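Local coordinates for protein varicella-zoster virus protease (Human herpesvirus 3, PDB 1VZV) that is a serine protease, active as a dimer, that probably cleaves the assembly protein within the herpesvirus procapsid so that the capsid matures, at residues N39-K44 against L192-V197; V48-A53 against K179-S184. All blocks are in the same frame, centred on the assembly; numbering follows the deposited sequence.

Interaction 1: N39-K44 against L192-V197; sequences NIDHRK and LLSTAV
Ser194 OG is hydrogen-bonded to Ala79 O of the second subunit and lies 3.7 Å from Asp41 OD2; Asp41 OD1 is in turn hydrogen-bonded to His81 NE2 of that subunit, so the hydroxyl and the carboxylate are held chiefly from across the dimer. No hydrogen bond joins 39-44 directly to 192-197. The Asp41 side chain runs past that of Thr195 in the opposite direction, Asp41 CB coming within 3.7 Å of Thr195 CG2. With Asp41 CG anti to its backbone N (chi1 -175°), the carboxylate carbon also lies close to that methyl. Thr195 OG1 makes a weak hydrogen bond of 3.4 Å to Leu192 O, one turn back in helix 185-197. Asp41 and His42 are the two inner residues of a type I' turn from Ile40 to Arg43, closed by a bond of 3.1 Å from Arg43 N to Ile40 O. The turn lies between strands 37-40 and 47-56 and carries His42, a member of the catalytic triad. Next to the Asp41-Thr195 packing, Leu192 CD2 sits against both methyls of Ile40, 4.0 Å from Ile40 CD1 and equally far from Ile40 CG2, and the side chains cross obliquely. Ile40 also reaches Leu72, while Leu192 packs on Leu193 of the second subunit.

Interaction 2: V48-A53 against K179-S184; sequences VGEVIA and KVWKVS
Trp181 lays one face of its indole over the backbone at Gly49. Gly49 CA stands 3.7 Å from the centroid of the Trp181 six-membered ring and only 16° off the ring normal, a CH-pi contact made close to the centre of the face. Glu50 N lies above the same face, 4.2 Å from the plane and offset toward the rim. Lys179 CG, from the same loop as the tryptophan, lies over the opposite face, offset toward the rim. Beyond the segments, Trp181 also touches Ile66 and Arg68.

Apolar packing continues at Trp181 CZ2 and, apart from the ring, between two valines. Glu50 CG approaches Trp181 CZ2 to 3.8 Å, its chi1 of 78° placing CG between the backbone N and the carbonyl carbon. The two side chains cross at about a right angle, and the carboxylate plane is turned 75° from the ring. Farther along the loop, Val183 CG2 meets Val48 CG1 at 4.1 Å; Val48 also packs on Ile38 and Val67 of the neighbouring strands.

The charged contact is looser. Lys179 NZ forms a long salt bridge of 3.6 Å to Glu50 OE2, an oxygen that is also hydrogen-bonded to Tyr174 OH. The lysine could add some electrostatic stabilisation to the carboxylate.

The loop that leads into helix 185-197 is thus packed by its side chains, with no hydrogen bond between the segments, onto strand 47-56 of the mixed sheet of this S21-family protease. The point under the indole is a classic beta bulge, where Val48 and Gly49 both face Ile38.

Overall arrangement
Interactions 1 and 2 meet through their hydrophobic parts, Ile40 CD1 lying 4.0 Å from Val48 CG1, although their centres are 15 Å apart. Strands 37-40 and 47-56 are neighbours in the sheet, and loop 179-184 runs straight into helix 185-197, whose last turns supply the 192-197 half of interaction 1. Interaction 1 contains His42 of the catalytic triad, and its Asp41 side chain is about 8 Å from that of His129 and 9 Å from that of Ser110. It also meets the second subunit. Interaction 2 lies within one subunit, the Glu50 side chain about 9 Å from that of His129 and the Val48 side chain about 11 Å from that of His42.

Interaction 1: N39-K44 against L192-V197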
# COMPACT_ATOMS: atom_id res chain seq x y z
N ASN A 39 -2.67 -15.74 -10.01
CA ASN A 39 -2.87 -15.53 -8.59
C ASN A 39 -2.25 -14.18 -8.25
O ASN A 39 -1.64 -13.55 -9.10
CB ASN A 39 -2.31 -16.69 -7.74
CG ASN A 39 -0.80 -16.79 -7.77
OD1 ASN A 39 -0.09 -15.79 -7.91
ND2 ASN A 39 -0.29 -18.01 -7.58
N ILE A 40 -2.43 -13.75 -7.01
CA ILE A 40 -1.92 -12.46 -6.55
C ILE A 40 -0.71 -12.67 -5.64
O ILE A 40 -0.75 -13.50 -4.77
CB ILE A 40 -3.04 -11.76 -5.73
CG1 ILE A 40 -4.28 -11.51 -6.58
CG2 ILE A 40 -2.51 -10.50 -5.05
CD1 ILE A 40 -5.44 -11.03 -5.79
N ASP A 41 0.37 -11.92 -5.85
CA ASP A 41 1.57 -12.00 -5.01
C ASP A 41 2.31 -13.34 -5.14
O ASP A 41 3.22 -13.64 -4.35
CB ASP A 41 1.18 -11.75 -3.52
CG ASP A 41 2.40 -11.68 -2.54
OD1 ASP A 41 3.36 -10.93 -2.84
OD2 ASP A 41 2.38 -12.33 -1.44
N HIS A 42 1.97 -14.11 -6.18
CA HIS A 42 2.55 -15.45 -6.42
C HIS A 42 2.03 -16.46 -5.39
O HIS A 42 2.54 -17.57 -5.29
CB HIS A 42 4.08 -15.46 -6.40
CG HIS A 42 4.71 -14.76 -7.55
ND1 HIS A 42 4.87 -15.31 -8.80
CD2 HIS A 42 5.27 -13.52 -7.62
CE1 HIS A 42 5.51 -14.41 -9.57
NE2 HIS A 42 5.78 -13.30 -8.90
N ARG A 43 0.98 -16.08 -4.67
CA ARG A 43 0.33 -16.90 -3.67
C ARG A 43 -0.47 -18.04 -4.28
O ARG A 43 -1.55 -17.86 -4.81
CB ARG A 43 -0.60 -16.06 -2.79
CG ARG A 43 0.13 -15.22 -1.76
CD ARG A 43 0.79 -16.09 -0.72
NE ARG A 43 -0.09 -16.42 0.40
CZ ARG A 43 -0.21 -15.67 1.50
NH1 ARG A 43 0.50 -14.54 1.61
NH2 ARG A 43 -1.05 -16.04 2.48
N LYS A 44 0.10 -19.23 -4.19
CA LYS A 44 -0.51 -20.46 -4.67
C LYS A 44 -1.87 -20.62 -4.03
O LYS A 44 -2.75 -21.20 -4.64
CB LYS A 44 0.37 -21.66 -4.27
CG LYS A 44 1.85 -21.55 -4.74
CD LYS A 44 2.72 -22.76 -4.40
CE LYS A 44 4.14 -22.62 -5.03
NZ LYS A 44 4.11 -22.45 -6.54
N LEU A 192 -3.48 -9.09 -0.12
CA LEU A 192 -3.53 -7.73 -0.66
C LEU A 192 -2.85 -6.74 0.26
O LEU A 192 -2.43 -5.68 -0.18
CB LEU A 192 -4.97 -7.30 -0.96
CG LEU A 192 -5.77 -8.02 -2.06
CD1 LEU A 192 -7.15 -7.40 -2.16
CD2 LEU A 192 -5.08 -7.92 -3.38
N LEU A 193 -2.77 -7.05 1.55
CA LEU A 193 -2.06 -6.18 2.46
C LEU A 193 -0.58 -6.47 2.23
O LEU A 193 0.25 -5.58 2.32
CB LEU A 193 -2.37 -6.48 3.93
CG LEU A 193 -1.35 -5.83 4.88
CD1 LEU A 193 -1.58 -4.36 4.89
CD2 LEU A 193 -1.44 -6.34 6.27
N SER A 194 -0.25 -7.72 1.92
CA SER A 194 1.14 -8.12 1.71
C SER A 194 1.79 -7.49 0.49
O SER A 194 3.01 -7.37 0.45
CB SER A 194 1.25 -9.64 1.63
OG SER A 194 2.59 -10.04 1.42
N THR A 195 1.01 -7.11 -0.51
CA THR A 195 1.62 -6.49 -1.66
C THR A 195 1.94 -5.03 -1.36
O THR A 195 2.86 -4.48 -1.94
CB THR A 195 0.83 -6.70 -2.98
OG1 THR A 195 -0.40 -5.99 -2.95
CG2 THR A 195 0.54 -8.15 -3.21
N ALA A 196 1.26 -4.43 -0.38
CA ALA A 196 1.50 -3.04 0.04
C ALA A 196 2.76 -2.96 0.89
O ALA A 196 3.68 -2.20 0.59
CB ALA A 196 0.33 -2.50 0.84
N VAL A 197 2.78 -3.73 1.97
CA VAL A 197 3.90 -3.79 2.89
C VAL A 197 5.20 -4.02 2.12
O VAL A 197 6.15 -3.25 2.23
CB VAL A 197 3.70 -4.92 3.94
CG1 VAL A 197 5.03 -5.30 4.57
CG2 VAL A 197 2.71 -4.49 5.03

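Interaction 2: V48-A53 against K179-S184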
# COMPACT_ATOMS: atom_id res chain seq x y z
N VAL A 48 -7.01 -16.27 -8.53
CA VAL A 48 -8.26 -15.55 -8.78
C VAL A 48 -8.73 -15.52 -10.23
O VAL A 48 -9.61 -14.73 -10.58
CB VAL A 48 -8.12 -14.08 -8.34
CG1 VAL A 48 -7.99 -13.98 -6.83
CG2 VAL A 48 -6.90 -13.46 -9.01
N GLY A 49 -8.15 -16.37 -11.07
CA GLY A 49 -8.53 -16.40 -12.46
C GLY A 49 -7.58 -17.32 -13.17
O GLY A 49 -6.84 -18.05 -12.50
N GLU A 50 -7.60 -17.31 -14.50
CA GLU A 50 -6.70 -18.16 -15.28
C GLU A 50 -6.45 -17.62 -16.69
O GLU A 50 -7.39 -17.16 -17.37
CB GLU A 50 -7.24 -19.60 -15.38
CG GLU A 50 -8.39 -19.82 -16.40
CD GLU A 50 -8.58 -21.29 -16.77
OE1 GLU A 50 -7.59 -21.98 -17.09
OE2 GLU A 50 -9.73 -21.77 -16.75
N VAL A 51 -5.19 -17.64 -17.11
CA VAL A 51 -4.79 -17.20 -18.45
C VAL A 51 -5.58 -18.04 -19.48
O VAL A 51 -5.42 -19.26 -19.53
CB VAL A 51 -3.24 -17.45 -18.68
CG1 VAL A 51 -2.91 -17.60 -20.16
CG2 VAL A 51 -2.44 -16.30 -18.11
N ILE A 52 -6.41 -17.40 -20.29
CA ILE A 52 -7.17 -18.16 -21.27
C ILE A 52 -6.44 -18.33 -22.59
O ILE A 52 -6.88 -19.13 -23.41
CB ILE A 52 -8.61 -17.60 -21.50
CG1 ILE A 52 -8.60 -16.38 -22.40
CG2 ILE A 52 -9.27 -17.24 -20.17
CD1 ILE A 52 -9.93 -15.65 -22.41
N ALA A 53 -5.33 -17.63 -22.79
CA ALA A 53 -4.53 -17.72 -24.02
C ALA A 53 -3.27 -16.86 -24.02
O ALA A 53 -3.26 -15.76 -23.48
CB ALA A 53 -5.38 -17.36 -25.24
N LYS A 179 -16.65 -20.17 -14.55
CA LYS A 179 -15.86 -20.55 -13.40
C LYS A 179 -15.65 -19.35 -12.47
O LYS A 179 -15.04 -18.38 -12.90
CB LYS A 179 -14.50 -20.97 -13.94
CG LYS A 179 -13.91 -22.22 -13.40
CD LYS A 179 -12.68 -22.52 -14.21
CE LYS A 179 -12.08 -23.88 -13.86
NZ LYS A 179 -11.33 -24.51 -15.02
N VAL A 180 -16.18 -19.36 -11.26
CA VAL A 180 -15.91 -18.23 -10.37
C VAL A 180 -14.90 -18.65 -9.27
O VAL A 180 -15.13 -19.58 -8.49
CB VAL A 180 -17.21 -17.54 -9.79
CG1 VAL A 180 -18.28 -17.42 -10.86
CG2 VAL A 180 -17.75 -18.25 -8.57
N TRP A 181 -13.72 -18.03 -9.30
CA TRP A 181 -12.68 -18.31 -8.34
C TRP A 181 -13.01 -17.72 -6.98
O TRP A 181 -13.22 -16.51 -6.82
CB TRP A 181 -11.34 -17.78 -8.84
CG TRP A 181 -10.85 -18.56 -10.01
CD1 TRP A 181 -9.97 -19.61 -9.98
CD2 TRP A 181 -11.30 -18.45 -11.37
NE1 TRP A 181 -9.86 -20.17 -11.24
CE2 TRP A 181 -10.67 -19.48 -12.11
CE3 TRP A 181 -12.17 -17.58 -12.03
CZ2 TRP A 181 -10.89 -19.66 -13.48
CZ3 TRP A 181 -12.39 -17.76 -13.40
CH2 TRP A 181 -11.75 -18.80 -14.10
N LYS A 182 -13.12 -18.59 -5.99
CA LYS A 182 -13.44 -18.14 -4.65
C LYS A 182 -12.23 -18.25 -3.75
O LYS A 182 -11.61 -19.32 -3.68
CB LYS A 182 -14.57 -18.98 -4.08
CG LYS A 182 -15.91 -18.61 -4.65
CD LYS A 182 -17.00 -19.52 -4.15
CE LYS A 182 -18.36 -18.88 -4.36
NZ LYS A 182 -18.57 -17.71 -3.44
N VAL A 183 -11.85 -17.12 -3.14
CA VAL A 183 -10.75 -17.06 -2.17
C VAL A 183 -11.52 -16.53 -0.97
O VAL A 183 -12.71 -16.28 -1.08
CB VAL A 183 -9.57 -16.11 -2.60
CG1 VAL A 183 -8.56 -16.02 -1.51
CG2 VAL A 183 -8.86 -16.65 -3.83
N SER A 184 -10.88 -16.33 0.17
CA SER A 184 -11.64 -15.89 1.33
C SER A 184 -11.22 -14.55 1.90
O SER A 184 -10.15 -14.44 2.47
CB SER A 184 -11.51 -16.96 2.42
OG SER A 184 -11.18 -18.22 1.83